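PDB 4MQD: DNA-entry nuclease inhibitor from Bacillus subtilis subsp. subtilis, which inhibits the DNA-degrading activity of the DNA-entry nuclease and plays a role in the competence of cells for transformation. Local coordinates for residues A[8-13]-A[61-66]; A[53-58]-A[126-131]; A[73-78]-A[112-117]. One frame throughout, in Å; residues are numbered along the deposited sequence.

Interaction 1. Residues A[8-13]-A[61-66]; sequences WKPQEL and FILFRL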
loop_
_atom_site.group_PDB
_atom_site.type_symbol
_atom_site.label_atom_id
_atom_site.label_comp_id
_atom_site.label_asym_id
_atom_site.label_seq_id
_atom_site.Cartn_x
_atom_site.Cartn_y
_atom_site.Cartn_z
ATOM N N TRP A 8 -7.335 13.074 7.977
ATOM C CA TRP A 8 -8.270 13.031 9.093
ATOM C C TRP A 8 -7.923 11.913 10.064
ATOM O O TRP A 8 -7.436 10.856 9.668
ATOM C CB TRP A 8 -9.699 12.823 8.584
ATOM C CG TRP A 8 -10.365 14.068 8.103
ATOM C CD1 TRP A 8 -11.255 14.841 8.791
ATOM C CD2 TRP A 8 -10.206 14.683 6.820
ATOM N NE1 TRP A 8 -11.659 15.902 8.017
ATOM C CE2 TRP A 8 -11.029 15.828 6.803
ATOM C CE3 TRP A 8 -9.445 14.380 5.686
ATOM C CZ2 TRP A 8 -11.116 16.669 5.693
ATOM C CZ3 TRP A 8 -9.530 15.218 4.583
ATOM C CH2 TRP A 8 -10.359 16.348 4.596
ATOM N N LYS A 9 -8.192 12.161 11.339
ATOM C CA LYS A 9 -8.089 11.145 12.378
ATOM C C LYS A 9 -8.979 9.949 12.019
ATOM O O LYS A 9 -10.090 10.138 11.530
ATOM C CB LYS A 9 -8.543 11.753 13.709
ATOM C CG LYS A 9 -8.442 10.841 14.919
ATOM C CD LYS A 9 -9.116 11.486 16.120
ATOM C CE LYS A 9 -9.043 10.599 17.353
ATOM N NZ LYS A 9 -7.643 10.398 17.821
ATOM N N PRO A 10 -8.492 8.714 12.240
ATOM C CA PRO A 10 -9.349 7.551 11.991
ATOM C C PRO A 10 -10.665 7.627 12.765
ATOM O O PRO A 10 -10.675 8.042 13.925
ATOM C CB PRO A 10 -8.504 6.377 12.488
ATOM C CG PRO A 10 -7.095 6.844 12.362
ATOM C CD PRO A 10 -7.124 8.321 12.626
ATOM N N GLN A 11 -11.759 7.237 12.116
ATOM C CA GLN A 11 -13.090 7.307 12.714
ATOM C C GLN A 11 -13.712 5.922 12.786
ATOM O O GLN A 11 -13.909 5.270 11.760
ATOM C CB GLN A 11 -13.993 8.229 11.893
ATOM C CG GLN A 11 -13.629 9.704 11.981
ATOM C CD GLN A 11 -13.855 10.290 13.362
ATOM O OE1 GLN A 11 -14.693 9.811 14.126
ATOM N NE2 GLN A 11 -13.105 11.334 13.688
ATOM N N GLU A 12 -14.022 5.483 14.002
ATOM C CA GLU A 12 -14.689 4.206 14.213
ATOM C C GLU A 12 -16.132 4.296 13.716
ATOM O O GLU A 12 -16.788 5.324 13.875
ATOM C CB GLU A 12 -14.647 3.816 15.693
ATOM C CG GLU A 12 -15.030 2.367 15.967
ATOM C CD GLU A 12 -14.661 1.911 17.371
ATOM O OE1 GLU A 12 -14.420 2.773 18.244
ATOM O OE2 GLU A 12 -14.616 0.681 17.601
ATOM N N LEU A 13 -16.611 3.221 13.100
ATOM C CA LEU A 13 -17.947 3.192 12.513
ATOM C C LEU A 13 -18.490 1.769 12.532
ATOM O O LEU A 13 -17.810 0.836 12.099
ATOM C CB LEU A 13 -17.897 3.711 11.073
ATOM C CG LEU A 13 -19.230 4.060 10.404
ATOM C CD1 LEU A 13 -19.822 5.325 11.007
ATOM C CD2 LEU A 13 -19.052 4.225 8.901
ATOM N N PHE A 61 -12.884 1.062 10.881
ATOM C CA PHE A 61 -12.293 2.396 10.894
ATOM C C PHE A 61 -12.324 2.995 9.493
ATOM O O PHE A 61 -11.982 2.326 8.518
ATOM C CB PHE A 61 -10.853 2.347 11.413
ATOM C CG PHE A 61 -10.754 2.156 12.899
ATOM C CD1 PHE A 61 -10.894 3.237 13.761
ATOM C CD2 PHE A 61 -10.528 0.898 13.438
ATOM C CE1 PHE A 61 -10.807 3.068 15.132
ATOM C CE2 PHE A 61 -10.439 0.722 14.811
ATOM C CZ PHE A 61 -10.578 1.808 15.658
ATOM N N ILE A 62 -12.752 4.253 9.407
ATOM C CA ILE A 62 -12.744 5.008 8.160
ATOM C C ILE A 62 -11.572 5.983 8.188
ATOM O O ILE A 62 -11.505 6.840 9.068
ATOM C CB ILE A 62 -14.051 5.813 7.976
ATOM C CG1 ILE A 62 -15.280 4.891 8.056
ATOM C CG2 ILE A 62 -14.025 6.593 6.666
ATOM C CD1 ILE A 62 -15.360 3.837 6.969
ATOM N N LEU A 63 -10.651 5.838 7.238
ATOM C CA LEU A 63 -9.533 6.774 7.071
ATOM C C LEU A 63 -9.776 7.630 5.840
ATOM O O LEU A 63 -9.568 7.176 4.711
ATOM C CB LEU A 63 -8.202 6.028 6.923
ATOM C CG LEU A 63 -7.445 5.725 8.213
ATOM C CD1 LEU A 63 -8.312 4.924 9.172
ATOM C CD2 LEU A 63 -6.148 4.990 7.903
ATOM N N PHE A 64 -10.221 8.864 6.052
ATOM C CA PHE A 64 -10.474 9.772 4.941
ATOM C C PHE A 64 -9.238 10.615 4.659
ATOM O O PHE A 64 -8.581 11.090 5.587
ATOM C CB PHE A 64 -11.674 10.672 5.223
ATOM C CG PHE A 64 -12.227 11.326 3.992
ATOM C CD1 PHE A 64 -13.059 10.622 3.135
ATOM C CD2 PHE A 64 -11.895 12.636 3.674
ATOM C CE1 PHE A 64 -13.560 11.215 1.990
ATOM C CE2 PHE A 64 -12.394 13.236 2.531
ATOM C CZ PHE A 64 -13.227 12.524 1.687
ATOM N N ARG A 65 -8.927 10.789 3.375
ATOM C CA ARG A 65 -7.770 11.571 2.942
ATOM C C ARG A 65 -8.112 12.452 1.748
ATOM O O ARG A 65 -8.978 12.108 0.942
ATOM C CB ARG A 65 -6.622 10.646 2.546
ATOM C CG ARG A 65 -6.088 9.782 3.672
ATOM C CD ARG A 65 -5.031 8.827 3.154
ATOM N NE ARG A 65 -4.563 7.924 4.197
ATOM C CZ ARG A 65 -3.677 6.949 4.013
ATOM N NH1 ARG A 65 -3.144 6.731 2.814
ATOM N NH2 ARG A 65 -3.322 6.183 5.039
ATOM N N LEU A 66 -7.414 13.581 1.645
ATOM C CA LEU A 66 -7.528 14.486 0.505
ATOM C C LEU A 66 -6.160 14.623 -0.169
ATOM O O LEU A 66 -5.201 15.089 0.452
ATOM C CB LEU A 66 -8.029 15.856 0.968
ATOM C CG LEU A 66 -8.135 16.979 -0.071
ATOM C CD1 LEU A 66 -9.034 16.591 -1.236
ATOM C CD2 LEU A 66 -8.637 18.254 0.589
HETATM O O HOH W 1 -7.021 9.393 7.266
HETATM O O HOH W 2 -11.023 9.607 8.845
#
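W8 reaches across to F64 and L66, while three residues further on the backbone of Q11 pairs with I62. This joins strand 6-14, outermost in its mixed sheet, antiparallel to strand 59-66. W8 CB lies near F64 O. With CG anti to the carbonyl carbon (chi1 -81°), the indole sets off beside its own backbone N. CD2 just reaches F64 CD2, and W8 CE3 comes within 3.4 Å of F64 O. Further out, W8 CZ3 sits 3.6 Å from F64 CD2 and 4.0 Å from L66 CB, the latter at the indole edge. CH2, at the tip, still touches F64 CD2. The result is a T-shaped pair: the edge of the F64 ring meets the face of the W8 six-membered ring, planes at 76°, off-centre toward the rim. F102 meets both rings.

Direct pairing is strong at one end only. I62 N donates to Q11 O at 2.8 Å and Q11 N to I62 O at 3.1 Å; W8 N to F64 O is weak. Where the chains part, water takes over. One molecule donates to K9 O and I62 O and accepts from F64 N, bridging F64 N to K9 O where a direct strand bond might otherwise run; another donates to W8 O and F64 O. P10 CB packs on L63 CD1 at 3.6 Å on the face carrying F61, and L13 CD2 meets I62 CG1 on the other.

The chemistry is thus split: good backbone bonds fasten the strand near Q11, whereas towards W8 water bridges and aromatic packing do most of the holding.

Interaction 2. Residues A[53-58]-A[126-131]; sequences EAQRNT and DTYIID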
loop_
_atom_site.group_PDB
_atom_site.type_symbol
_atom_site.label_atom_id
_atom_site.label_comp_id
_atom_site.label_asym_id
_atom_site.label_seq_id
_atom_site.Cartn_x
_atom_site.Cartn_y
_atom_site.Cartn_z
ATOM N N GLU A 53 -19.196 -1.175 -0.785
ATOM C CA GLU A 53 -19.411 -2.477 -0.178
ATOM C C GLU A 53 -18.364 -2.724 0.901
ATOM O O GLU A 53 -17.182 -2.436 0.708
ATOM C CB GLU A 53 -19.310 -3.573 -1.236
ATOM C CG GLU A 53 -19.705 -4.957 -0.738
ATOM C CD GLU A 53 -19.042 -6.083 -1.508
ATOM O OE1 GLU A 53 -18.036 -5.834 -2.209
ATOM O OE2 GLU A 53 -19.527 -7.229 -1.397
ATOM N N ALA A 54 -18.810 -3.260 2.031
ATOM C CA ALA A 54 -17.922 -3.654 3.116
ATOM C C ALA A 54 -17.939 -5.170 3.229
ATOM O O ALA A 54 -18.937 -5.811 2.898
ATOM C CB ALA A 54 -18.368 -3.019 4.423
ATOM N N GLN A 55 -16.830 -5.739 3.693
ATOM C CA GLN A 55 -16.688 -7.193 3.773
ATOM C C GLN A 55 -17.591 -7.823 4.829
ATOM O O GLN A 55 -18.117 -8.914 4.623
ATOM C CB GLN A 55 -15.237 -7.570 4.060
ATOM C CG GLN A 55 -14.296 -7.294 2.902
ATOM C CD GLN A 55 -12.924 -7.897 3.120
ATOM O OE1 GLN A 55 -12.463 -8.018 4.256
ATOM N NE2 GLN A 55 -12.265 -8.280 2.032
ATOM N N ARG A 56 -17.763 -7.140 5.956
ATOM C CA ARG A 56 -18.580 -7.661 7.047
ATOM C C ARG A 56 -19.132 -6.550 7.935
ATOM O O ARG A 56 -18.688 -5.400 7.871
ATOM C CB ARG A 56 -17.773 -8.657 7.885
ATOM C CG ARG A 56 -16.464 -8.104 8.422
ATOM C CD ARG A 56 -15.603 -9.187 9.053
ATOM N NE ARG A 56 -15.213 -10.212 8.084
ATOM C CZ ARG A 56 -14.254 -10.077 7.166
ATOM N NH1 ARG A 56 -13.551 -8.948 7.060
ATOM N NH2 ARG A 56 -13.994 -11.084 6.337
ATOM N N ASN A 57 -20.115 -6.915 8.753
ATOM C CA ASN A 57 -20.716 -5.999 9.711
ATOM C C ASN A 57 -19.932 -6.044 11.012
ATOM O O ASN A 57 -19.959 -7.043 11.733
ATOM C CB ASN A 57 -22.177 -6.369 9.949
ATOM C CG ASN A 57 -23.005 -6.299 8.681
ATOM O OD1 ASN A 57 -22.743 -5.483 7.798
ATOM N ND2 ASN A 57 -24.008 -7.156 8.586
ATOM N N THR A 58 -19.224 -4.958 11.297
ATOM C CA THR A 58 -18.314 -4.896 12.429
ATOM C C THR A 58 -17.965 -3.441 12.726
ATOM O O THR A 58 -18.323 -2.544 11.960
ATOM C CB THR A 58 -17.019 -5.691 12.131
ATOM O OG1 THR A 58 -16.177 -5.707 13.290
ATOM C CG2 THR A 58 -16.251 -5.082 10.958
ATOM N N ASP A 126 -11.236 -4.022 10.561
ATOM C CA ASP A 126 -11.496 -3.733 9.156
ATOM C C ASP A 126 -11.376 -2.235 8.923
ATOM O O ASP A 126 -12.018 -1.439 9.605
ATOM C CB ASP A 126 -12.877 -4.238 8.736
ATOM C CG ASP A 126 -12.940 -5.752 8.637
ATOM O OD1 ASP A 126 -11.896 -6.420 8.799
ATOM O OD2 ASP A 126 -14.041 -6.278 8.390
ATOM N N THR A 127 -10.521 -1.862 7.976
ATOM C CA THR A 127 -10.190 -0.468 7.737
ATOM C C THR A 127 -10.492 -0.106 6.291
ATOM O O THR A 127 -10.134 -0.843 5.368
ATOM C CB THR A 127 -8.705 -0.200 8.050
ATOM O OG1 THR A 127 -8.427 -0.592 9.401
ATOM C CG2 THR A 127 -8.362 1.276 7.868
ATOM N N TYR A 128 -11.161 1.027 6.105
ATOM C CA TYR A 128 -11.510 1.510 4.776
ATOM C C TYR A 128 -10.867 2.870 4.540
ATOM O O TYR A 128 -11.223 3.859 5.184
ATOM C CB TYR A 128 -13.028 1.557 4.617
ATOM C CG TYR A 128 -13.638 0.176 4.682
ATOM C CD1 TYR A 128 -13.759 -0.605 3.538
ATOM C CD2 TYR A 128 -14.052 -0.369 5.895
ATOM C CE1 TYR A 128 -14.296 -1.882 3.594
ATOM C CE2 TYR A 128 -14.590 -1.645 5.961
ATOM C CZ TYR A 128 -14.710 -2.395 4.808
ATOM O OH TYR A 128 -15.241 -3.660 4.866
ATOM N N ILE A 129 -9.892 2.897 3.633
ATOM C CA ILE A 129 -9.156 4.114 3.312
ATOM C C ILE A 129 -9.832 4.784 2.127
ATOM O O ILE A 129 -10.023 4.159 1.082
ATOM C CB ILE A 129 -7.676 3.826 2.977
ATOM C CG1 ILE A 129 -6.996 3.105 4.148
ATOM C CG2 ILE A 129 -6.942 5.122 2.644
ATOM C CD1 ILE A 129 -5.583 2.643 3.858
ATOM N N ILE A 130 -10.194 6.053 2.300
ATOM C CA ILE A 130 -10.919 6.805 1.284
ATOM C C ILE A 130 -10.124 8.052 0.895
ATOM O O ILE A 130 -10.000 8.985 1.692
ATOM C CB ILE A 130 -12.324 7.198 1.785
ATOM C CG1 ILE A 130 -13.101 5.947 2.217
ATOM C CG2 ILE A 130 -13.089 7.945 0.699
ATOM C CD1 ILE A 130 -14.375 6.240 2.978
ATOM N N ASP A 131 -9.588 8.059 -0.325
ATOM C CA ASP A 131 -8.787 9.177 -0.822
ATOM C C ASP A 131 -9.551 9.942 -1.900
ATOM O O ASP A 131 -9.858 9.397 -2.967
ATOM C CB ASP A 131 -7.448 8.670 -1.375
ATOM C CG ASP A 131 -6.503 9.801 -1.797
ATOM O OD1 ASP A 131 -6.601 10.928 -1.261
ATOM O OD2 ASP A 131 -5.639 9.547 -2.667
HETATM O O HOH W 3 -15.905 -4.708 7.169
HETATM O O HOH W 4 -13.248 -5.196 12.070
#
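R56 and D126 form a salt bridge, and beside it Q55 N bonds the hydroxyl of Y128. The fold has two five-stranded sheets, one antiparallel and one mixed; loop 53-58 leads from strand 49-53 of the first to strand 59-66 of the second, and here it is tied to the start of strand 127-134. R56 NH1 gives D126 OD2 a fairly straight bond of 3.0 Å (162°), on the syn side of the carboxylate and close to the guanidinium plane, though the two flat groups are turned 58° apart. A bend at chi3 (62°) places R56 NE where the chain can curl around D126 OD2. T58 CG2 packs on D126 OD2 at 3.6 Å. Y128 OH takes Q55 N at 2.9 Å, and A54 CB rests 3.7 Å from Y128 CZ.

A water links the two polar sites, accepting from Y128 OH at 2.6 Å and donating to D126 OD2 at 2.7 Å. The hydroxyl thus accepts from Q55 N and donates to the water.

One shell out, A118 N bonds D126 OD1, consistent with a fixed carboxylate rotation, and F20 meets the Y128 ring edge-to-face. Q55 OE1 accepts from R56 NH1 while Q55 NE2 donates to E76 OE1; the amide, held at both ends, is likely to orient the guanidinium. Another water accepts from D126 N at 2.8 Å and lies 3.2 Å from T58 OG1.

Interaction 3. Residues A[73-78]-A[112-117]; sequences NSYEKK and TCWTVP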
loop_
_atom_site.group_PDB
_atom_site.type_symbol
_atom_site.label_atom_id
_atom_site.label_comp_id
_atom_site.label_asym_id
_atom_site.label_seq_id
_atom_site.Cartn_x
_atom_site.Cartn_y
_atom_site.Cartn_z
ATOM N N ASN A 73 -0.168 -0.320 0.629
ATOM C CA ASN A 73 0.573 -1.546 0.344
ATOM C C ASN A 73 -0.202 -2.827 0.642
ATOM O O ASN A 73 0.196 -3.905 0.201
ATOM C CB ASN A 73 1.898 -1.544 1.112
ATOM C CG ASN A 73 2.864 -0.490 0.603
ATOM O OD1 ASN A 73 3.476 -0.654 -0.450
ATOM N ND2 ASN A 73 3.007 0.600 1.350
ATOM N N SER A 74 -1.302 -2.713 1.385
ATOM C CA SER A 74 -2.112 -3.876 1.745
ATOM C C SER A 74 -3.606 -3.594 1.579
ATOM O O SER A 74 -4.149 -2.704 2.233
ATOM C CB SER A 74 -1.821 -4.292 3.187
ATOM O OG SER A 74 -0.431 -4.473 3.395
ATOM N N TYR A 75 -4.256 -4.353 0.698
ATOM C CA TYR A 75 -5.707 -4.264 0.508
ATOM C C TYR A 75 -6.251 -5.465 -0.264
ATOM O O TYR A 75 -5.505 -6.156 -0.958
ATOM C CB TYR A 75 -6.085 -2.972 -0.223
ATOM C CG TYR A 75 -5.477 -2.823 -1.601
ATOM C CD1 TYR A 75 -4.214 -2.259 -1.769
ATOM C CD2 TYR A 75 -6.172 -3.227 -2.740
ATOM C CE1 TYR A 75 -3.657 -2.110 -3.028
ATOM C CE2 TYR A 75 -5.622 -3.083 -4.003
ATOM C CZ TYR A 75 -4.365 -2.524 -4.141
ATOM O OH TYR A 75 -3.814 -2.378 -5.391
ATOM N N GLU A 76 -7.553 -5.702 -0.133
ATOM C CA GLU A 76 -8.231 -6.781 -0.851
ATOM C C GLU A 76 -9.213 -6.274 -1.910
ATOM O O GLU A 76 -9.762 -7.067 -2.674
ATOM C CB GLU A 76 -8.948 -7.694 0.141
ATOM C CG GLU A 76 -7.997 -8.509 1.004
ATOM C CD GLU A 76 -8.659 -9.706 1.656
ATOM O OE1 GLU A 76 -9.891 -9.679 1.870
ATOM O OE2 GLU A 76 -7.940 -10.677 1.965
ATOM N N LYS A 77 -9.424 -4.961 -1.958
ATOM C CA LYS A 77 -10.308 -4.348 -2.945
ATOM C C LYS A 77 -9.939 -2.881 -3.133
ATOM O O LYS A 77 -9.696 -2.169 -2.159
ATOM C CB LYS A 77 -11.766 -4.463 -2.493
ATOM C CG LYS A 77 -12.803 -3.992 -3.505
ATOM C CD LYS A 77 -12.789 -4.835 -4.770
ATOM C CE LYS A 77 -14.118 -4.775 -5.506
ATOM N NZ LYS A 77 -14.135 -5.693 -6.679
ATOM N N LYS A 78 -9.892 -2.447 -4.388
ATOM C CA LYS A 78 -9.679 -1.045 -4.729
ATOM C C LYS A 78 -10.782 -0.610 -5.682
ATOM O O LYS A 78 -10.986 -1.227 -6.726
ATOM C CB LYS A 78 -8.313 -0.848 -5.387
ATOM C CG LYS A 78 -8.003 0.597 -5.750
ATOM C CD LYS A 78 -6.631 0.732 -6.388
ATOM C CE LYS A 78 -6.352 2.172 -6.787
ATOM N NZ LYS A 78 -4.991 2.339 -7.368
ATOM N N THR A 112 -11.323 7.178 -4.298
ATOM C CA THR A 112 -10.840 5.803 -4.239
ATOM C C THR A 112 -11.058 5.222 -2.845
ATOM O O THR A 112 -10.800 5.890 -1.846
ATOM C CB THR A 112 -9.347 5.717 -4.605
ATOM O OG1 THR A 112 -9.153 6.214 -5.934
ATOM C CG2 THR A 112 -8.845 4.278 -4.531
ATOM N N CYS A 113 -11.537 3.981 -2.791
ATOM C CA CYS A 113 -11.748 3.274 -1.530
ATOM C C CYS A 113 -10.965 1.962 -1.512
ATOM O O CYS A 113 -11.206 1.078 -2.338
ATOM C CB CYS A 113 -13.235 2.987 -1.313
ATOM S SG CYS A 113 -13.610 2.124 0.236
ATOM N N TRP A 114 -10.028 1.846 -0.574
ATOM C CA TRP A 114 -9.283 0.608 -0.372
ATOM C C TRP A 114 -9.880 -0.155 0.801
ATOM O O TRP A 114 -10.074 0.417 1.878
ATOM C CB TRP A 114 -7.811 0.889 -0.066
ATOM C CG TRP A 114 -6.999 1.409 -1.209
ATOM C CD1 TRP A 114 -6.285 0.673 -2.111
ATOM C CD2 TRP A 114 -6.781 2.780 -1.547
ATOM N NE1 TRP A 114 -5.647 1.504 -3.001
ATOM C CE2 TRP A 114 -5.933 2.803 -2.675
ATOM C CE3 TRP A 114 -7.224 3.991 -1.008
ATOM C CZ2 TRP A 114 -5.520 3.993 -3.277
ATOM C CZ3 TRP A 114 -6.813 5.174 -1.605
ATOM C CH2 TRP A 114 -5.972 5.166 -2.729
ATOM N N THR A 115 -10.158 -1.440 0.594
ATOM C CA THR A 115 -10.606 -2.320 1.670
ATOM C C THR A 115 -9.398 -3.004 2.305
ATOM O O THR A 115 -8.712 -3.792 1.650
ATOM C CB THR A 115 -11.585 -3.392 1.153
ATOM O OG1 THR A 115 -12.742 -2.753 0.600
ATOM C CG2 THR A 115 -12.017 -4.326 2.279
ATOM N N VAL A 116 -9.145 -2.691 3.575
ATOM C CA VAL A 116 -8.030 -3.263 4.330
ATOM C C VAL A 116 -8.583 -4.059 5.516
ATOM O O VAL A 116 -8.894 -3.481 6.560
ATOM C CB VAL A 116 -7.078 -2.160 4.847
ATOM C CG1 VAL A 116 -5.842 -2.775 5.495
ATOM C CG2 VAL A 116 -6.685 -1.222 3.713
ATOM N N PRO A 117 -8.715 -5.391 5.362
ATOM C CA PRO A 117 -9.251 -6.210 6.456
ATOM C C PRO A 117 -8.396 -6.151 7.721
ATOM O O PRO A 117 -7.203 -5.857 7.645
ATOM C CB PRO A 117 -9.254 -7.633 5.880
ATOM C CG PRO A 117 -9.109 -7.478 4.408
ATOM C CD PRO A 117 -8.372 -6.198 4.178
#
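Y75 and K78 pack on W114 in an antiparallel strand contact at the border of the mixed sheet, where strand 77-85, outermost within the chain, joins strand 107-116. The entry is bulge-like: E76 N donates to T115 O and T115 N to K77 O, both at 2.9 Å, so two consecutive residues grip one.

The indole of W114 touches both Y75 and K78. W114 CD1 stands over the face of the Y75 ring, 3.6 Å from Y75 CD1 and toward the rim, in an edge-to-face pair with the planes at 69°. Y75 CG lies between its backbone N and carbonyl carbon (chi1 60°), which places Y75 CG near W114 CD1. K78 runs fully extended alongside the indole, with K78 CD 3.6 Å from W114 NE1 and K78 CE 4.0 Å from W114 CZ2. T112 CG2, from the indole's own strand, lies over one indole face and also touches K78 CE.

An alanine at W114 would probably leave the face of Y75 without its indole edge, and K78 with T112 CG2 but no indole along its chain. Beyond the contact, Y75 also meets Y17 of the second subunit, and I129 and D131 touch W114 from strand 127-134. At the other end, E76 CG packs on the P117 ring and S74 O lies against V116 CG2. Between the strands, W114 CA makes a C-H...O contact with K77 O at 3.3 Å.

All three contacts reach the same mixed sheet, whose strands run in the order 6-14, 59-66, 127-134, 107-116, 77-85. Interactions 1 and 3 attach its two outermost strands, about 14 Å apart between centres and without touching. Interaction 2 enters through the middle strand; its centre is about 11 Å from that of interaction 1 and 8 Å from that of interaction 3. Probable backbone hydrogen bonds join them, R65 N to I130 O and T127 N to V116 O. Along the chain, interactions 1 and 2 cross, 1 closes before 3 opens, and 3 is nested inside the loop closed by 2. Strands distant in sequence thus become neighbours in the mixed sheet, with loop 53-58 tied to its middle strand.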